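Local atomic coordinates of brefeldin A esterase (Bacillus subtilis, PDB entry 1JKM), a protein that hydrolyses the ester bond of the fungal macrolide brefeldin A, acting as a serine hydrolase of the alpha/beta-hydrolase family related to mammalian hormone-sensitive lipase. Residues Leu173-Arg179 with Arg211-Asp216; Glu106-Pro110 with Gly183-Val187. All blocks are in the same frame, centred on the assembly; numbering follows the deposited sequence.

Contact 1: residues Leu173-Arg179 with Arg211-Asp216; sequences LWVDEHR and RLDAID
Asp176, in the last turn of helix 163-177, reaches across to Arg211, just before the short 3-10 turn 212-214, and to Ala214 within it. Its CG stands anti to the backbone N (chi1 179°), which sends the carboxylate over Ala214, with Asp176 CG 3.6 Å from Ala214 CA. The two oxygens then serve different arginines. Asp176 OD2 takes a nearly straight bond from Arg211 NH2 (2.9 Å, 163° at the hydrogen) on its anti lone pair, and lies in the plane of the Arg211 guanidinium. Asp176 OD1 accepts from Arg179 NE at 2.7 Å, a salt bridge across the break between helix 163-177 and helix 179-182. Two waters also lie here. One donates to Asp213 O and the other to Asp176 OD2; their further links, to Asp176 OD1 for the first and to Arg211 NE and Asp213 OD2 for the second, are unusually short and therefore doubtful. The second water sits between Asp176 OD2 and Asp213 OD2, like charges 4.3 Å apart.

Leu173 lays its CD2 over the middle of one face of the Arg211 guanidinium, 3.6 Å from Arg211 CZ, an apolar contact on that face, while the bonds are made at the edge. Glu177 OE2 adds only a long salt bridge to Arg211 NH1.

Beyond Asp176 along the chain, Arg179 extends its guanidinium to Asp216, where NH1 and NH2 both hold OD2; the shorter bond, from Arg179 NH1 to Asp216 OD2, is 2.9 Å and uses the syn lone pair. NH2 also gives a weak bond to Ala214 O. Asp216 has partners beyond this group, Arg361 at OD1 and the amide of Val187 at OD2. The arginines probably favour ionised carboxylates at Asp176 and Asp216 and offset the closeness of Asp213 to Asp176, while pinning the helix end against the turn.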
ATOM      1  N   LEU B 173     -28.361  16.795 -20.402  1.00 34.11           N
ATOM      2  CA  LEU B 173     -29.283  17.848 -20.839  1.00 34.65           C
ATOM      3  C   LEU B 173     -30.454  18.079 -19.909  1.00 35.02           C
ATOM      4  O   LEU B 173     -30.758  19.221 -19.531  1.00 35.66           O
ATOM      5  CB  LEU B 173     -29.819  17.496 -22.233  1.00 40.15           C
ATOM      6  CG  LEU B 173     -28.794  17.378 -23.352  1.00 41.06           C
ATOM      7  CD1 LEU B 173     -29.501  17.084 -24.670  1.00 34.12           C
ATOM      8  CD2 LEU B 173     -27.933  18.635 -23.461  1.00 42.15           C
ATOM      9  N   TRP B 174     -31.046  17.005 -19.370  1.00 34.05           N
ATOM     10  CA  TRP B 174     -32.063  17.177 -18.344  1.00 32.40           C
ATOM     11  C   TRP B 174     -31.604  17.942 -17.124  1.00 33.46           C
ATOM     12  O   TRP B 174     -32.277  18.796 -16.530  1.00 30.01           O
ATOM     13  CB  TRP B 174     -32.601  15.790 -17.939  1.00 34.51           C
ATOM     14  CG  TRP B 174     -33.802  15.891 -17.049  1.00 37.92           C
ATOM     15  CD1 TRP B 174     -35.115  15.943 -17.440  1.00 40.59           C
ATOM     16  CD2 TRP B 174     -33.799  15.949 -15.619  1.00 41.48           C
ATOM     17  NE1 TRP B 174     -35.927  16.030 -16.328  1.00 40.06           N
ATOM     18  CE2 TRP B 174     -35.138  16.035 -15.199  1.00 45.36           C
ATOM     19  CE3 TRP B 174     -32.791  15.939 -14.650  1.00 42.25           C
ATOM     20  CZ2 TRP B 174     -35.493  16.113 -13.854  1.00 44.46           C
ATOM     21  CZ3 TRP B 174     -33.146  16.015 -13.318  1.00 43.60           C
ATOM     22  CH2 TRP B 174     -34.488  16.102 -12.928  1.00 45.17           C
ATOM     23  N   VAL B 175     -30.410  17.566 -16.625  1.00 33.34           N
ATOM     24  CA  VAL B 175     -29.862  18.217 -15.441  1.00 30.42           C
ATOM     25  C   VAL B 175     -29.590  19.684 -15.751  1.00 27.84           C
ATOM     26  O   VAL B 175     -29.881  20.537 -14.927  1.00 28.88           O
ATOM     27  CB  VAL B 175     -28.559  17.504 -14.978  1.00 34.52           C
ATOM     28  CG1 VAL B 175     -27.907  18.228 -13.817  1.00 29.85           C
ATOM     29  CG2 VAL B 175     -28.853  16.064 -14.577  1.00 32.45           C
ATOM     30  N   ASP B 176     -29.042  19.984 -16.918  1.00 27.83           N
ATOM     31  CA  ASP B 176     -28.778  21.338 -17.356  1.00 33.49           C
ATOM     32  C   ASP B 176     -30.065  22.175 -17.384  1.00 36.11           C
ATOM     33  O   ASP B 176     -30.142  23.236 -16.760  1.00 35.01           O
ATOM     34  CB  ASP B 176     -28.179  21.301 -18.773  1.00 30.27           C
ATOM     35  CG  ASP B 176     -27.914  22.721 -19.247  1.00 36.22           C
ATOM     36  OD1 ASP B 176     -27.226  23.483 -18.534  1.00 34.00           O
ATOM     37  OD2 ASP B 176     -28.407  23.071 -20.333  1.00 41.16           O
ATOM     38  N   GLU B 177     -31.147  21.554 -17.888  1.00 38.82           N
ATOM     39  CA  GLU B 177     -32.439  22.235 -17.878  1.00 43.42           C
ATOM     40  C   GLU B 177     -32.936  22.462 -16.459  1.00 43.32           C
ATOM     41  O   GLU B 177     -33.729  23.380 -16.250  1.00 43.74           O
ATOM     42  CB  GLU B 177     -33.517  21.505 -18.675  1.00 45.66           C
ATOM     43  CG  GLU B 177     -33.131  21.063 -20.073  1.00 60.60           C
ATOM     44  CD  GLU B 177     -33.919  19.836 -20.520  1.00 67.85           C
ATOM     45  OE1 GLU B 177     -35.014  19.594 -19.953  1.00 73.40           O
ATOM     46  OE2 GLU B 177     -33.459  19.108 -21.434  1.00 68.55           O
ATOM     47  N   HIS B 178     -32.552  21.621 -15.494  1.00 41.99           N
ATOM     48  CA  HIS B 178     -33.075  21.679 -14.148  1.00 39.87           C
ATOM     49  C   HIS B 178     -32.064  22.218 -13.142  1.00 37.42           C
ATOM     50  O   HIS B 178     -32.222  22.012 -11.930  1.00 36.82           O
ATOM     51  CB  HIS B 178     -33.618  20.296 -13.719  1.00 40.74           C
ATOM     52  CG  HIS B 178     -34.796  19.894 -14.561  1.00 44.62           C
ATOM     53  ND1 HIS B 178     -34.664  19.317 -15.812  1.00 37.35           N
ATOM     54  CD2 HIS B 178     -36.126  20.002 -14.324  1.00 43.31           C
ATOM     55  CE1 HIS B 178     -35.868  19.091 -16.308  1.00 42.10           C
ATOM     56  NE2 HIS B 178     -36.764  19.494 -15.434  1.00 40.97           N
ATOM     57  N   ARG B 179     -31.090  23.005 -13.605  1.00 37.33           N
ATOM     58  CA  ARG B 179     -30.215  23.706 -12.651  1.00 36.34           C
ATOM     59  C   ARG B 179     -30.961  24.412 -11.533  1.00 38.18           C
ATOM     60  O   ARG B 179     -30.674  24.177 -10.341  1.00 37.36           O
ATOM     61  CB  ARG B 179     -29.242  24.641 -13.354  1.00 32.45           C
ATOM     62  CG  ARG B 179     -28.173  23.946 -14.193  1.00 34.91           C
ATOM     63  CD  ARG B 179     -27.428  24.921 -15.085  1.00 25.62           C
ATOM     64  NE  ARG B 179     -26.522  24.291 -16.025  1.00 33.17           N
ATOM     65  CZ  ARG B 179     -25.189  24.295 -15.973  1.00 28.86           C
ATOM     66  NH1 ARG B 179     -24.603  24.939 -14.967  1.00 28.67           N
ATOM     67  NH2 ARG B 179     -24.472  23.685 -16.913  1.00 30.46           N
ATOM     68  N   ARG B 211     -24.865  21.567 -27.903  1.00 33.21           N
ATOM     69  CA  ARG B 211     -25.240  21.895 -26.526  1.00 31.49           C
ATOM     70  C   ARG B 211     -24.041  21.678 -25.586  1.00 32.37           C
ATOM     71  O   ARG B 211     -24.231  21.389 -24.408  1.00 33.94           O
ATOM     72  CB  ARG B 211     -26.518  21.257 -26.016  1.00 36.43           C
ATOM     73  CG  ARG B 211     -27.734  22.189 -26.300  1.00 37.59           C
ATOM     74  CD  ARG B 211     -29.006  21.788 -25.632  1.00 45.08           C
ATOM     75  NE  ARG B 211     -29.082  21.983 -24.187  1.00 48.99           N
ATOM     76  CZ  ARG B 211     -30.088  21.491 -23.459  1.00 55.69           C
ATOM     77  NH1 ARG B 211     -31.055  20.808 -24.092  1.00 55.83           N
ATOM     78  NH2 ARG B 211     -30.147  21.665 -22.138  1.00 47.16           N
ATOM     79  N   LEU B 212     -22.881  22.129 -26.054  1.00 33.38           N
ATOM     80  CA  LEU B 212     -21.679  22.179 -25.221  1.00 32.73           C
ATOM     81  C   LEU B 212     -21.847  23.083 -24.008  1.00 37.56           C
ATOM     82  O   LEU B 212     -21.293  22.798 -22.922  1.00 36.88           O
ATOM     83  CB  LEU B 212     -20.460  22.596 -26.016  1.00 27.09           C
ATOM     84  CG  LEU B 212     -19.162  21.797 -25.913  1.00 38.66           C
ATOM     85  CD1 LEU B 212     -17.948  22.609 -26.305  1.00 31.89           C
ATOM     86  CD2 LEU B 212     -18.981  21.142 -24.557  1.00 30.44           C
ATOM     87  N   ASP B 213     -22.704  24.104 -24.054  1.00 31.83           N
ATOM     88  CA  ASP B 213     -22.981  24.925 -22.885  1.00 30.20           C
ATOM     89  C   ASP B 213     -23.606  24.222 -21.702  1.00 30.79           C
ATOM     90  O   ASP B 213     -23.779  24.796 -20.614  1.00 31.65           O
ATOM     91  CB  ASP B 213     -23.900  26.092 -23.322  1.00 42.47           C
ATOM     92  CG  ASP B 213     -25.217  25.516 -23.827  1.00 47.98           C
ATOM     93  OD1 ASP B 213     -25.204  25.000 -24.967  1.00 54.23           O
ATOM     94  OD2 ASP B 213     -26.215  25.573 -23.083  1.00 54.23           O
ATOM     95  N   ALA B 214     -24.094  22.990 -21.835  1.00 27.56           N
ATOM     96  CA  ALA B 214     -24.685  22.231 -20.764  1.00 27.10           C
ATOM     97  C   ALA B 214     -23.563  21.772 -19.786  1.00 29.31           C
ATOM     98  O   ALA B 214     -23.933  21.454 -18.667  1.00 31.90           O
ATOM     99  CB  ALA B 214     -25.401  20.995 -21.310  1.00 24.56           C
ATOM    100  N   ILE B 215     -22.311  21.716 -20.218  1.00 27.30           N
ATOM    101  CA  ILE B 215     -21.248  21.070 -19.432  1.00 26.95           C
ATOM    102  C   ILE B 215     -20.175  22.102 -19.080  1.00 23.32           C
ATOM    103  O   ILE B 215     -19.464  22.625 -19.928  1.00 25.06           O
ATOM    104  CB  ILE B 215     -20.609  19.914 -20.245  1.00 31.02           C
ATOM    105  CG1 ILE B 215     -21.659  18.804 -20.439  1.00 33.42           C
ATOM    106  CG2 ILE B 215     -19.357  19.338 -19.587  1.00 22.93           C
ATOM    107  CD1 ILE B 215     -21.421  17.874 -21.590  1.00 28.26           C
ATOM    108  N   ASP B 216     -19.980  22.346 -17.792  1.00 24.03           N
ATOM    109  CA  ASP B 216     -18.998  23.276 -17.256  1.00 22.74           C
ATOM    110  C   ASP B 216     -17.607  22.652 -17.048  1.00 21.21           C
ATOM    111  O   ASP B 216     -16.621  23.358 -17.308  1.00 22.44           O
ATOM    112  CB  ASP B 216     -19.489  23.827 -15.911  1.00 25.50           C
ATOM    113  CG  ASP B 216     -20.790  24.612 -16.071  1.00 31.77           C
ATOM    114  OD1 ASP B 216     -20.812  25.509 -16.941  1.00 30.36           O
ATOM    115  OD2 ASP B 216     -21.755  24.337 -15.342  1.00 28.34           O
TER
HETATM  116  O   HOH W   1     -26.509  25.681 -19.193  1.00 55.19           O
HETATM  117  O   HOH W   2     -27.555  23.495 -22.879  1.00 68.48           O

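Contact 2: residues Glu106-Pro110 with Gly183-Val187; sequences EGVLP and GLSGV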
ATOM      1  N   GLU B 106     -29.051  24.335   2.708  1.00 56.99           N
ATOM      2  CA  GLU B 106     -29.806  25.121   1.745  1.00 55.52           C
ATOM      3  C   GLU B 106     -28.860  25.789   0.756  1.00 52.48           C
ATOM      4  O   GLU B 106     -27.722  26.118   1.089  1.00 53.08           O
ATOM      5  CB  GLU B 106     -30.635  26.196   2.453  1.00 59.96           C
ATOM      6  CG  GLU B 106     -31.479  25.658   3.601  1.00 69.46           C
ATOM      7  CD  GLU B 106     -32.076  26.786   4.427  1.00 74.49           C
ATOM      8  OE1 GLU B 106     -32.462  27.813   3.816  1.00 77.03           O
ATOM      9  OE2 GLU B 106     -32.148  26.632   5.664  1.00 73.62           O
ATOM     10  N   GLY B 107     -29.387  26.092  -0.424  1.00 50.35           N
ATOM     11  CA  GLY B 107     -28.697  27.067  -1.282  1.00 46.03           C
ATOM     12  C   GLY B 107     -27.937  26.259  -2.341  1.00 41.65           C
ATOM     13  O   GLY B 107     -28.106  25.036  -2.332  1.00 40.31           O
ATOM     14  N   VAL B 108     -27.411  26.974  -3.326  1.00 38.53           N
ATOM     15  CA  VAL B 108     -27.006  26.344  -4.573  1.00 38.89           C
ATOM     16  C   VAL B 108     -25.656  25.661  -4.291  1.00 37.39           C
ATOM     17  O   VAL B 108     -24.959  26.105  -3.378  1.00 36.44           O
ATOM     18  CB  VAL B 108     -26.888  27.294  -5.775  1.00 41.68           C
ATOM     19  CG1 VAL B 108     -28.258  27.702  -6.313  1.00 40.20           C
ATOM     20  CG2 VAL B 108     -26.092  28.553  -5.471  1.00 43.76           C
ATOM     21  N   LEU B 109     -25.353  24.590  -5.007  1.00 35.37           N
ATOM     22  CA  LEU B 109     -24.171  23.756  -4.710  1.00 29.77           C
ATOM     23  C   LEU B 109     -23.613  23.282  -6.053  1.00 29.66           C
ATOM     24  O   LEU B 109     -24.351  23.273  -7.054  1.00 29.75           O
ATOM     25  CB  LEU B 109     -24.550  22.522  -3.958  1.00 27.22           C
ATOM     26  CG  LEU B 109     -24.311  22.231  -2.484  1.00 34.80           C
ATOM     27  CD1 LEU B 109     -23.839  23.400  -1.651  1.00 37.24           C
ATOM     28  CD2 LEU B 109     -25.563  21.611  -1.904  1.00 26.87           C
ATOM     29  N   PRO B 110     -22.332  22.923  -6.093  1.00 24.04           N
ATOM     30  CA  PRO B 110     -21.764  22.420  -7.317  1.00 26.35           C
ATOM     31  C   PRO B 110     -22.484  21.135  -7.707  1.00 27.54           C
ATOM     32  O   PRO B 110     -22.792  20.324  -6.821  1.00 31.83           O
ATOM     33  CB  PRO B 110     -20.270  22.237  -7.006  1.00 24.02           C
ATOM     34  CG  PRO B 110     -20.017  23.140  -5.833  1.00 22.55           C
ATOM     35  CD  PRO B 110     -21.301  23.219  -5.060  1.00 24.45           C
ATOM     36  N   GLY B 183     -31.021  23.080  -7.679  1.00 38.58           N
ATOM     37  CA  GLY B 183     -30.196  23.934  -6.834  1.00 36.44           C
ATOM     38  C   GLY B 183     -28.718  23.758  -7.196  1.00 35.92           C
ATOM     39  O   GLY B 183     -27.924  23.519  -6.301  1.00 36.06           O
ATOM     40  N   LEU B 184     -28.377  23.877  -8.473  1.00 36.27           N
ATOM     41  CA  LEU B 184     -26.997  23.736  -8.900  1.00 33.92           C
ATOM     42  C   LEU B 184     -26.377  25.044  -9.373  1.00 35.95           C
ATOM     43  O   LEU B 184     -26.890  25.758 -10.248  1.00 38.23           O
ATOM     44  CB  LEU B 184     -26.845  22.718 -10.020  1.00 29.96           C
ATOM     45  CG  LEU B 184     -27.559  21.370  -9.887  1.00 30.98           C
ATOM     46  CD1 LEU B 184     -27.451  20.641 -11.225  1.00 29.62           C
ATOM     47  CD2 LEU B 184     -26.980  20.582  -8.731  1.00 31.34           C
ATOM     48  N   SER B 185     -25.111  25.208  -8.992  1.00 32.55           N
ATOM     49  CA  SER B 185     -24.278  26.286  -9.483  1.00 27.73           C
ATOM     50  C   SER B 185     -23.329  25.837 -10.571  1.00 27.46           C
ATOM     51  O   SER B 185     -22.672  26.704 -11.149  1.00 29.72           O
ATOM     52  CB  SER B 185     -23.486  26.958  -8.352  1.00 32.05           C
ATOM     53  OG  SER B 185     -22.754  25.967  -7.634  1.00 31.93           O
ATOM     54  N   GLY B 186     -23.210  24.544 -10.855  1.00 26.56           N
ATOM     55  CA  GLY B 186     -22.357  24.136 -11.987  1.00 24.59           C
ATOM     56  C   GLY B 186     -22.747  22.700 -12.334  1.00 24.08           C
ATOM     57  O   GLY B 186     -23.389  22.035 -11.520  1.00 26.92           O
ATOM     58  N   VAL B 187     -22.332  22.260 -13.513  1.00 24.96           N
ATOM     59  CA  VAL B 187     -22.526  20.876 -13.902  1.00 27.32           C
ATOM     60  C   VAL B 187     -21.181  20.364 -14.427  1.00 28.71           C
ATOM     61  O   VAL B 187     -20.688  20.760 -15.498  1.00 28.76           O
ATOM     62  CB  VAL B 187     -23.613  20.689 -14.984  1.00 30.30           C
ATOM     63  CG1 VAL B 187     -23.661  19.243 -15.449  1.00 27.70           C
ATOM     64  CG2 VAL B 187     -24.999  21.046 -14.445  1.00 30.85           C
TER
HETATM   65  O   HOH W   3     -28.566  22.825  -3.739  1.00 43.50           O
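Two neighbouring parallel strands of the central alpha/beta-hydrolase sheet, 109-114 and 184-192, begin side by side here, and Leu109 pairs with Leu184 at the start of the ladder. Leu109 offers both its backbone groups to the other strand: its N donates to Gly183 O (3.1 Å, 144° at the hydrogen), and its O accepts from Ser185 N at 2.8 Å in a straighter bond. One residue thus bonds to the two that flank its partner, the pattern of parallel pairing. Two CA-H...O contacts fill in between, Val108 CA to Gly183 O and Leu184 CA to Leu109 O, the latter 3.3 Å long.

Gly183 marks the entry to the strand. With positive phi it is the C' residue of a Schellman motif closing helix 179-182, in which Leu184 N bonds back to Arg179 O and Gly183 N to Glu180 O. The chain swings from helix to sheet within that one residue, and its carbonyl is left facing the other strand. A water donates to Gly183 O and to Gly107 O, 2.7 Å from each, bridging the two segments just ahead of the paired residues.

Side chains touch more lightly. Val108 lies alongside the start of the second strand, with Val108 CG1 4.1 Å from Gly183 C and CG2 near Ser185 CB. Ser185 sits at a corner in its strand, and its OG, held between the backbone N and carbonyl carbon (chi1 54°), turns back over the Leu109-Pro110 peptide, 3.2 Å from Leu109 C. Leu109 and Leu184 point to one face of the sheet, where both meet Val143 of the adjoining strand; Pro110 points to the other, against Ala354 and Ala355 of helix 340-359, while Ser185 touches Ala358 of that helix.

From the N terminus, the chain enters at 106-110 on strand 109-114, then runs out to helix 163-177, whose end, 173-179, opens contact 1. It comes back through 183-187 to close contact 2, a loop of 72 intervening residues, and passes along helix 194-208 before 211-216 closes contact 1. The segments alternate, so the two loops cross rather than nest. Helix 179-182 joins the second half of one contact directly to the first half of the other, and Val175 CG1 packs on Leu184 CD1, 3.6 Å away. Of three parallel strands adjacent in the sheet, contact 2 joins 109-114 to 184-192, and contact 1 joins the end of helix 163-177 to the turn before 217-221.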